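Local coordinates for protein cysteine hydrolase (Pseudomonas syringae pv. phaseolicola 1448A, PDB 3IRV) that probably acts as a hydrolase of the isochorismatase family, a group of alpha/beta enzymes that includes the cysteine hydrolases, at residues 42-53 against 171-179; 149-158 against 193-204. One frame throughout, in Å; residues are numbered along the deposited sequence.

Interaction 1: 42-53 against 171-179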
loop_
_atom_site.group_PDB
_atom_site.type_symbol
_atom_site.label_atom_id
_atom_site.label_comp_id
_atom_site.label_asym_id
_atom_site.label_seq_id
_atom_site.Cartn_x
_atom_site.Cartn_y
_atom_site.Cartn_z
ATOM N N TYR A 42 -2.645 2.260 20.838
ATOM C CA TYR A 42 -1.879 3.485 21.066
ATOM C C TYR A 42 -0.573 3.544 20.265
ATOM O O TYR A 42 0.230 2.610 20.285
ATOM C CB TYR A 42 -1.553 3.602 22.556
ATOM C CG TYR A 42 -0.702 4.800 22.947
ATOM C CD1 TYR A 42 -1.062 6.102 22.573
ATOM C CD2 TYR A 42 0.468 4.618 23.695
ATOM C CE1 TYR A 42 -0.304 7.194 22.971
ATOM C CE2 TYR A 42 1.236 5.692 24.077
ATOM C CZ TYR A 42 0.843 6.977 23.719
ATOM O OH TYR A 42 1.605 8.059 24.098
ATOM N N VAL A 43 -0.396 4.661 19.560
ATOM C CA VAL A 43 0.793 4.945 18.755
ATOM C C VAL A 43 1.375 6.215 19.400
ATOM O O VAL A 43 0.846 7.317 19.209
ATOM C CB VAL A 43 0.393 5.241 17.280
ATOM C CG1 VAL A 43 1.627 5.614 16.461
ATOM C CG2 VAL A 43 -0.327 4.033 16.661
ATOM N N LYS A 44 2.448 6.067 20.174
ATOM C CA LYS A 44 2.965 7.209 20.950
ATOM C C LYS A 44 3.401 8.428 20.136
ATOM O O LYS A 44 3.262 9.570 20.608
ATOM C CB LYS A 44 4.075 6.780 21.922
ATOM C CG LYS A 44 5.318 6.214 21.285
ATOM C CD LYS A 44 6.349 5.922 22.394
ATOM C CE LYS A 44 7.674 5.411 21.838
ATOM N NZ LYS A 44 7.691 3.934 21.638
ATOM N N SER A 45 3.866 8.215 18.897
ATOM C CA SER A 45 4.301 9.344 18.056
ATOM C C SER A 45 3.141 10.256 17.616
ATOM O O SER A 45 3.365 11.359 17.119
ATOM C CB SER A 45 5.049 8.813 16.838
ATOM O OG SER A 45 4.181 7.995 16.061
ATOM N N THR A 46 1.890 9.812 17.814
ATOM C CA THR A 46 0.756 10.707 17.525
ATOM C C THR A 46 0.826 12.007 18.333
ATOM O O THR A 46 0.352 13.051 17.890
ATOM C CB THR A 46 -0.627 10.038 17.782
ATOM O OG1 THR A 46 -0.699 9.520 19.121
ATOM C CG2 THR A 46 -0.895 8.883 16.795
ATOM N N ALA A 47 1.430 11.942 19.530
ATOM C CA ALA A 47 1.499 13.141 20.382
ATOM C C ALA A 47 2.154 14.304 19.639
ATOM O O ALA A 47 1.726 15.459 19.767
ATOM C CB ALA A 47 2.243 12.852 21.659
ATOM N N ASP A 48 3.155 13.972 18.822
ATOM C CA ASP A 48 3.957 14.970 18.101
ATOM C C ASP A 48 3.319 15.542 16.837
ATOM O O ASP A 48 3.822 16.529 16.271
ATOM C CB ASP A 48 5.325 14.380 17.760
ATOM C CG ASP A 48 6.106 14.003 19.004
ATOM O OD1 ASP A 48 6.023 14.750 20.010
ATOM O OD2 ASP A 48 6.770 12.952 18.976
ATOM N N ILE A 49 2.216 14.941 16.395
ATOM C CA ILE A 49 1.538 15.454 15.186
ATOM C C ILE A 49 0.234 16.213 15.418
ATOM O O ILE A 49 -0.332 16.764 14.471
ATOM C CB ILE A 49 1.311 14.346 14.104
ATOM C CG1 ILE A 49 0.253 13.332 14.544
ATOM C CG2 ILE A 49 2.619 13.632 13.819
ATOM C CD1 ILE A 49 -0.140 12.410 13.368
ATOM N N VAL A 50 -0.239 16.259 16.665
ATOM C CA VAL A 50 -1.501 16.953 16.922
ATOM C C VAL A 50 -1.410 18.453 16.612
ATOM O O VAL A 50 -2.281 19.010 15.922
ATOM C CB VAL A 50 -1.972 16.719 18.369
ATOM C CG1 VAL A 50 -3.179 17.564 18.693
ATOM C CG2 VAL A 50 -2.282 15.219 18.593
ATOM N N GLN A 51 -0.349 19.101 17.092
ATOM C CA GLN A 51 -0.172 20.545 16.855
ATOM C C GLN A 51 -0.078 20.925 15.355
ATOM O O GLN A 51 -0.813 21.817 14.906
ATOM C CB GLN A 51 1.030 21.041 17.666
ATOM C CG GLN A 51 1.108 22.534 17.849
ATOM C CD GLN A 51 2.309 22.924 18.713
ATOM O OE1 GLN A 51 3.195 23.662 18.274
ATOM N NE2 GLN A 51 2.350 22.401 19.943
ATOM N N PRO A 52 0.809 20.258 14.578
ATOM C CA PRO A 52 0.805 20.575 13.141
ATOM C C PRO A 52 -0.541 20.344 12.463
ATOM O O PRO A 52 -0.930 21.148 11.618
ATOM C CB PRO A 52 1.851 19.630 12.535
ATOM C CG PRO A 52 2.368 18.796 13.622
ATOM C CD PRO A 52 1.894 19.318 14.943
ATOM N N ILE A 53 -1.230 19.258 12.816
ATOM C CA ILE A 53 -2.570 19.049 12.243
ATOM C C ILE A 53 -3.538 20.197 12.635
ATOM O O ILE A 53 -4.294 20.704 11.785
ATOM C CB ILE A 53 -3.123 17.638 12.556
ATOM C CG1 ILE A 53 -2.208 16.578 11.919
ATOM C CG2 ILE A 53 -4.542 17.489 12.002
ATOM C CD1 ILE A 53 -2.603 15.190 12.231
ATOM N N SER A 171 5.383 15.146 5.943
ATOM C CA SER A 171 6.443 14.468 6.676
ATOM C C SER A 171 6.370 14.618 8.195
ATOM O O SER A 171 6.730 13.681 8.923
ATOM C CB SER A 171 7.814 14.921 6.171
ATOM O OG SER A 171 7.940 16.306 6.355
ATOM N N ASP A 172 5.865 15.754 8.672
ATOM C CA ASP A 172 5.838 16.002 10.115
ATOM C C ASP A 172 4.428 15.847 10.713
ATOM O O ASP A 172 4.176 16.246 11.866
ATOM C CB ASP A 172 6.435 17.385 10.418
ATOM C CG ASP A 172 5.623 18.528 9.823
ATOM O OD1 ASP A 172 4.920 18.348 8.796
ATOM O OD2 ASP A 172 5.685 19.643 10.391
ATOM N N ALA A 173 3.507 15.264 9.938
ATOM C CA ALA A 173 2.135 15.116 10.417
ATOM C C ALA A 173 1.547 13.738 10.129
ATOM O O ALA A 173 0.327 13.579 10.070
ATOM C CB ALA A 173 1.237 16.234 9.900
ATOM N N ASN A 174 2.415 12.739 9.998
ATOM C CA ASN A 174 2.013 11.336 9.898
ATOM C C ASN A 174 2.834 10.593 10.928
ATOM O O ASN A 174 4.058 10.739 10.962
ATOM C CB ASN A 174 2.295 10.774 8.489
ATOM C CG ASN A 174 1.235 11.212 7.463
ATOM O OD1 ASN A 174 0.164 10.607 7.372
ATOM N ND2 ASN A 174 1.520 12.293 6.724
ATOM N N ALA A 175 2.161 9.798 11.747
ATOM C CA ALA A 175 2.804 9.117 12.886
ATOM C C ALA A 175 2.920 7.614 12.667
ATOM O O ALA A 175 1.918 6.965 12.389
ATOM C CB ALA A 175 1.981 9.364 14.155
ATOM N N ALA A 176 4.135 7.072 12.823
ATOM C CA ALA A 176 4.365 5.643 12.669
ATOM C C ALA A 176 4.531 4.950 14.026
ATOM O O ALA A 176 4.744 5.607 15.057
ATOM C CB ALA A 176 5.600 5.394 11.799
ATOM N N MET A 177 4.433 3.624 14.008
ATOM C CA MET A 177 4.557 2.862 15.241
ATOM C C MET A 177 5.693 1.856 15.125
ATOM O O MET A 177 6.100 1.475 14.026
ATOM C CB MET A 177 3.232 2.170 15.593
ATOM C CG MET A 177 2.900 0.941 14.750
ATOM S SD MET A 177 1.348 0.154 15.246
ATOM C CE MET A 177 1.485 0.103 17.044
ATOM N N ASP A 178 6.249 1.482 16.276
ATOM C CA ASP A 178 7.285 0.431 16.350
ATOM C C ASP A 178 6.609 -0.902 16.077
ATOM O O ASP A 178 5.439 -1.051 16.376
ATOM C CB ASP A 178 7.844 0.346 17.779
ATOM C CG ASP A 178 8.496 1.642 18.249
ATOM O OD1 ASP A 178 9.449 2.120 17.610
ATOM O OD2 ASP A 178 8.062 2.182 19.291
ATOM N N TYR A 179 7.354 -1.877 15.566
ATOM C CA TYR A 179 6.851 -3.242 15.392
ATOM C C TYR A 179 7.733 -4.186 16.192
ATOM O O TYR A 179 8.920 -3.912 16.339
ATOM C CB TYR A 179 6.967 -3.681 13.927
ATOM C CG TYR A 179 5.905 -3.092 13.022
ATOM C CD1 TYR A 179 4.571 -3.459 13.154
ATOM C CD2 TYR A 179 6.248 -2.146 12.045
ATOM C CE1 TYR A 179 3.589 -2.909 12.329
ATOM C CE2 TYR A 179 5.272 -1.593 11.191
ATOM C CZ TYR A 179 3.949 -1.991 11.347
ATOM O OH TYR A 179 2.993 -1.439 10.528
HETATM O O HOH W 1 5.134 5.582 17.833
HETATM O O HOH W 2 5.613 16.593 14.066
#
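Two donors grip the carbonyl oxygen of Ala176: the hydroxyl of Ser45, whose OG lies 2.7 Å from Ala176 O, and a water that also accepts from the backbone N of Ser45. The serine hydroxyl comes in tilted 20° from the carbonyl plane. Its chi1 of 62° sets OG between the backbone N and the carbonyl carbon, beside the methyl of Ala175. The contact shows how the parallel sheet of the isochorismatase fold is covered: short strand 174-175, paired with strand 141-147, packs against the helical turns that lead into helix 50-62. Apolar groups fill the middle. Ile49 drapes over Ala173, its CG2 3.7 Å from Ala173 CA, while CD1 reaches on to the methyl of Ala175, and Ile53 CG1 lies 4.0 Å from Ala173 CB. Toward the other end, Val43 CG1 meets Met177 CB at 3.9 Å, the two side chains crossing at about a right angle. A second water joins the carbonyls of Asp48 and Asp172. At the exposed margin a salt bridge closes the contact: Lys44 NZ meets Asp178 OD2 at 3.0 Å, nearly head-on to the C-O bond, while Asp178 OD1 accepts from the backbone N of Ala189.

Interaction 2: 149-158 against 193-204; sequences TNVCCETTIR and QRISLTTIAYEF
Phe204 lies against Arg158, whose CG sits over one ring face, 3.8 Å from the centroid of the Phe204 ring; Glu203 CB covers the other. The guanidinium, turned 51° from the ring plane, takes Phe204 CZ over its own face, 3.5 Å from Arg158 CZ. Glu154 helps to fix its rotation: OE2 accepts from both NE and NH2 of Arg158 almost in the guanidinium plane and also lies at the edge of the Phe204 ring. Arg158 NH2 bonds Asn150 O of the second subunit too, and Arg158 NH1 of that subunit bonds Thr155 OG1. Ile157 divides its branches, CG2 touching Phe204 CB at 3.7 Å and CD1 meeting Ile200 CD1 at 3.7 Å; both isoleucines touch Ala169 of the sheet. The helices, 149-162 and 189-204, pack side by side on the parallel sheet of the alpha/beta fold, their local axes 10.2 Å apart and only 13° from parallel. Thr149 holds the other end. Its chi1 of -55° keeps OG1 beside the backbone N, where it donates in the carbonyl plane to a lone pair of Gln193 OE1, 2.7 Å away. In one of two deposited conformers, Ser196 OG donates to Glu154 OE1, on the anti side but out of the carboxylate plane.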
loop_
_atom_site.group_PDB
_atom_site.type_symbol
_atom_site.label_atom_id
_atom_site.label_comp_id
_atom_site.label_asym_id
_atom_site.label_seq_id
_atom_site.Cartn_x
_atom_site.Cartn_y
_atom_site.Cartn_z
ATOM N N THR A 149 1.416 5.841 9.682
ATOM C CA THR A 149 2.074 6.283 8.446
ATOM C C THR A 149 2.073 5.242 7.352
ATOM O O THR A 149 1.641 5.521 6.230
ATOM C CB THR A 149 3.525 6.737 8.711
ATOM O OG1 THR A 149 3.507 7.749 9.733
ATOM C CG2 THR A 149 4.162 7.290 7.433
ATOM N N ASN A 150 2.561 4.048 7.679
ATOM C CA ASN A 150 2.801 3.026 6.647
ATOM C C ASN A 150 1.586 2.133 6.415
ATOM O O ASN A 150 1.606 1.271 5.518
ATOM C CB ASN A 150 3.985 2.144 7.028
ATOM C CG ASN A 150 3.753 1.407 8.323
ATOM O OD1 ASN A 150 3.356 2.011 9.338
ATOM N ND2 ASN A 150 4.011 0.108 8.315
ATOM N N VAL A 151 0.547 2.311 7.232
ATOM C CA VAL A 151 -0.584 1.405 7.179
ATOM C C VAL A 151 -1.780 2.167 6.620
ATOM O O VAL A 151 -1.913 2.246 5.401
ATOM C CB VAL A 151 -0.872 0.719 8.525
ATOM C CG1 VAL A 151 -1.925 -0.375 8.330
ATOM C CG2 VAL A 151 0.414 0.085 9.122
ATOM N N CYS A 152 -2.615 2.765 7.469
ATOM C CA CYS A 152 -3.778 3.482 6.926
ATOM C C CYS A 152 -3.408 4.717 6.105
ATOM O O CYS A 152 -4.046 4.986 5.080
ATOM C CB CYS A 152 -4.714 3.904 8.034
ATOM S SG CYS A 152 -5.377 2.443 8.877
ATOM N N CYS A 153 -2.393 5.485 6.531
ATOM C CA CYS A 153 -2.014 6.670 5.749
ATOM C C CYS A 153 -1.475 6.232 4.377
ATOM O O CYS A 153 -1.990 6.673 3.328
ATOM C CB CYS A 153 -0.989 7.528 6.504
ATOM S SG CYS A 153 -1.676 8.023 8.087
ATOM N N GLU A 154 -0.489 5.326 4.374
ATOM C CA GLU A 154 0.082 4.872 3.091
ATOM C C GLU A 154 -0.928 4.149 2.197
ATOM O O GLU A 154 -0.892 4.307 0.985
ATOM C CB GLU A 154 1.312 3.996 3.303
ATOM C CG GLU A 154 2.560 4.630 2.814
ATOM C CD GLU A 154 3.631 3.616 2.539
ATOM O OE1 GLU A 154 4.581 3.527 3.315
ATOM O OE2 GLU A 154 3.501 2.870 1.572
ATOM N N THR A 155 -1.822 3.343 2.770
ATOM C CA THR A 155 -2.818 2.672 1.906
ATOM C C THR A 155 -3.737 3.708 1.260
ATOM O O THR A 155 -4.049 3.602 0.075
ATOM C CB THR A 155 -3.624 1.590 2.643
ATOM O OG1 THR A 155 -2.700 0.717 3.308
ATOM C CG2 THR A 155 -4.449 0.776 1.654
ATOM N N THR A 156 -4.154 4.715 2.032
ATOM C CA THR A 156 -4.909 5.825 1.465
ATOM C C THR A 156 -4.132 6.555 0.337
ATOM O O THR A 156 -4.686 6.850 -0.722
ATOM C CB THR A 156 -5.334 6.781 2.590
ATOM O OG1 THR A 156 -6.059 6.012 3.578
ATOM C CG2 THR A 156 -6.201 7.948 2.043
ATOM N N ILE A 157 -2.854 6.835 0.580
ATOM C CA ILE A 157 -1.977 7.402 -0.446
ATOM C C ILE A 157 -1.853 6.524 -1.706
ATOM O O ILE A 157 -2.071 7.020 -2.818
ATOM C CB ILE A 157 -0.594 7.684 0.161
ATOM C CG1 ILE A 157 -0.722 8.770 1.236
ATOM C CG2 ILE A 157 0.422 8.100 -0.919
ATOM C CD1 ILE A 157 0.568 8.955 2.108
ATOM N N ARG A 158 -1.521 5.235 -1.545
ATOM C CA ARG A 158 -1.425 4.316 -2.705
ATOM C C ARG A 158 -2.745 4.233 -3.458
ATOM O O ARG A 158 -2.785 4.345 -4.680
ATOM C CB ARG A 158 -1.062 2.920 -2.223
ATOM C CG ARG A 158 0.334 2.880 -1.601
ATOM C CD ARG A 158 0.620 1.526 -1.011
ATOM N NE ARG A 158 1.913 1.493 -0.320
ATOM C CZ ARG A 158 2.903 0.646 -0.602
ATOM N NH1 ARG A 158 2.765 -0.253 -1.560
ATOM N NH2 ARG A 158 4.050 0.718 0.079
ATOM N N GLN A 193 9.043 5.227 9.417
ATOM C CA GLN A 193 8.813 6.569 8.889
ATOM C C GLN A 193 9.772 6.931 7.744
ATOM O O GLN A 193 9.315 7.426 6.703
ATOM C CB GLN A 193 8.906 7.594 10.020
ATOM C CG GLN A 193 8.445 9.016 9.610
ATOM C CD GLN A 193 6.936 9.210 9.687
ATOM O OE1 GLN A 193 6.196 8.270 9.948
ATOM N NE2 GLN A 193 6.474 10.448 9.404
ATOM N N ARG A 194 11.075 6.680 7.947
ATOM C CA ARG A 194 12.119 6.926 6.949
ATOM C C ARG A 194 11.793 6.186 5.651
ATOM O O ARG A 194 11.813 6.763 4.558
ATOM C CB ARG A 194 13.469 6.437 7.509
ATOM C CG ARG A 194 14.633 6.453 6.536
ATOM C CD ARG A 194 15.958 6.289 7.283
ATOM N NE ARG A 194 16.058 5.023 8.001
ATOM C CZ ARG A 194 16.605 3.909 7.509
ATOM N NH1 ARG A 194 17.136 3.881 6.279
ATOM N NH2 ARG A 194 16.650 2.817 8.265
ATOM N N ILE A 195 11.491 4.900 5.773
ATOM C CA ILE A 195 11.212 4.089 4.589
ATOM C C ILE A 195 9.908 4.517 3.912
ATOM O O ILE A 195 9.865 4.626 2.691
ATOM C CB ILE A 195 11.205 2.565 4.922
ATOM C CG1 ILE A 195 12.629 1.988 4.894
ATOM C CG2 ILE A 195 10.510 1.775 3.797
ATOM C CD1 ILE A 195 13.620 2.575 5.814
ATOM N N SER A 196 8.875 4.803 4.698
ATOM C CA SER A 196 7.585 5.197 4.136
ATOM C C SER A 196 7.669 6.522 3.371
ATOM O O SER A 196 7.202 6.627 2.229
ATOM C CB SER A 196 6.538 5.321 5.241
ATOM O OG SER A 196 5.293 5.701 4.692
ATOM N N LEU A 197 8.267 7.537 3.989
ATOM C CA LEU A 197 8.315 8.852 3.343
ATOM C C LEU A 197 9.157 8.811 2.061
ATOM O O LEU A 197 8.818 9.446 1.041
ATOM C CB LEU A 197 8.847 9.901 4.321
ATOM C CG LEU A 197 7.950 10.157 5.530
ATOM C CD1 LEU A 197 8.647 11.212 6.387
ATOM C CD2 LEU A 197 6.569 10.678 5.107
ATOM N N THR A 198 10.255 8.049 2.119
ATOM C CA THR A 198 11.137 7.898 0.950
ATOM C C THR A 198 10.352 7.197 -0.189
ATOM O O THR A 198 10.357 7.638 -1.360
ATOM C CB THR A 198 12.404 7.108 1.349
ATOM O OG1 THR A 198 13.156 7.886 2.305
ATOM C CG2 THR A 198 13.300 6.853 0.111
ATOM N N THR A 199 9.646 6.130 0.167
ATOM C CA THR A 199 8.829 5.401 -0.802
ATOM C C THR A 199 7.748 6.290 -1.409
ATOM O O THR A 199 7.553 6.339 -2.630
ATOM C CB THR A 199 8.189 4.183 -0.125
ATOM O OG1 THR A 199 9.237 3.300 0.292
ATOM C CG2 THR A 199 7.256 3.416 -1.088
ATOM N N ILE A 200 7.052 7.033 -0.552
ATOM C CA ILE A 200 6.036 7.966 -1.079
ATOM C C ILE A 200 6.646 8.985 -2.049
ATOM O O ILE A 200 6.092 9.228 -3.133
ATOM C CB ILE A 200 5.275 8.675 0.045
ATOM C CG1 ILE A 200 4.533 7.649 0.905
ATOM C CG2 ILE A 200 4.346 9.777 -0.531
ATOM C CD1 ILE A 200 4.211 8.215 2.319
ATOM N N ALA A 201 7.793 9.577 -1.673
ATOM C CA ALA A 201 8.413 10.588 -2.537
ATOM C C ALA A 201 8.923 10.006 -3.881
ATOM O O ALA A 201 8.996 10.714 -4.887
ATOM C CB ALA A 201 9.551 11.252 -1.786
ATOM N N TYR A 202 9.275 8.722 -3.885
ATOM C CA TYR A 202 9.819 8.113 -5.105
ATOM C C TYR A 202 8.707 7.515 -5.965
ATOM O O TYR A 202 8.821 7.460 -7.192
ATOM C CB TYR A 202 10.829 7.023 -4.737
ATOM C CG TYR A 202 11.825 6.698 -5.831
ATOM C CD1 TYR A 202 13.050 7.375 -5.906
ATOM C CD2 TYR A 202 11.554 5.696 -6.778
ATOM C CE1 TYR A 202 13.982 7.061 -6.916
ATOM C CE2 TYR A 202 12.474 5.377 -7.779
ATOM C CZ TYR A 202 13.675 6.071 -7.841
ATOM O OH TYR A 202 14.564 5.741 -8.845
ATOM N N GLU A 203 7.641 7.033 -5.317
ATOM C CA GLU A 203 6.658 6.194 -6.023
ATOM C C GLU A 203 5.239 6.768 -6.124
ATOM O O GLU A 203 4.503 6.413 -7.068
ATOM C CB GLU A 203 6.502 4.829 -5.333
ATOM C CG GLU A 203 7.771 4.081 -4.960
ATOM C CD GLU A 203 8.561 3.555 -6.148
ATOM O OE1 GLU A 203 8.162 3.759 -7.322
ATOM O OE2 GLU A 203 9.627 2.946 -5.894
ATOM N N PHE A 204 4.803 7.552 -5.132
ATOM C CA PHE A 204 3.353 7.822 -5.020
ATOM C C PHE A 204 2.917 9.279 -5.103
ATOM O O PHE A 204 1.759 9.529 -5.427
ATOM C CB PHE A 204 2.749 7.250 -3.717
ATOM C CG PHE A 204 3.085 5.793 -3.454
ATOM C CD1 PHE A 204 2.971 4.830 -4.465
ATOM C CD2 PHE A 204 3.479 5.380 -2.177
ATOM C CE1 PHE A 204 3.265 3.493 -4.221
ATOM C CE2 PHE A 204 3.789 4.051 -1.924
ATOM C CZ PHE A 204 3.698 3.110 -2.953
#

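Centred about 14 Å apart, the two contacts illustrate how a parallel alpha/beta sheet is dressed near the ends of its strands. Their segments alternate along the chain: 42-53, 149-158, 171-179, 193-204. Strand 141-147 runs into helix 149-162 of interaction 2, and strand 174-175 of interaction 1, which pairs with that strand, is followed by helix 189-204. The contacts touch directly. Gln193 NE2 probably donates to Asn174 O, and a probable hydrogen bond joins Tyr179 OH with Asn150 ND2. Interaction 1 packs segment 42-53 on one face of strand 174-175, and the helices of interaction 2 lie on its opposite face. Both meet the second subunit, so the helix pair and Tyr179 belong to the dimer interface.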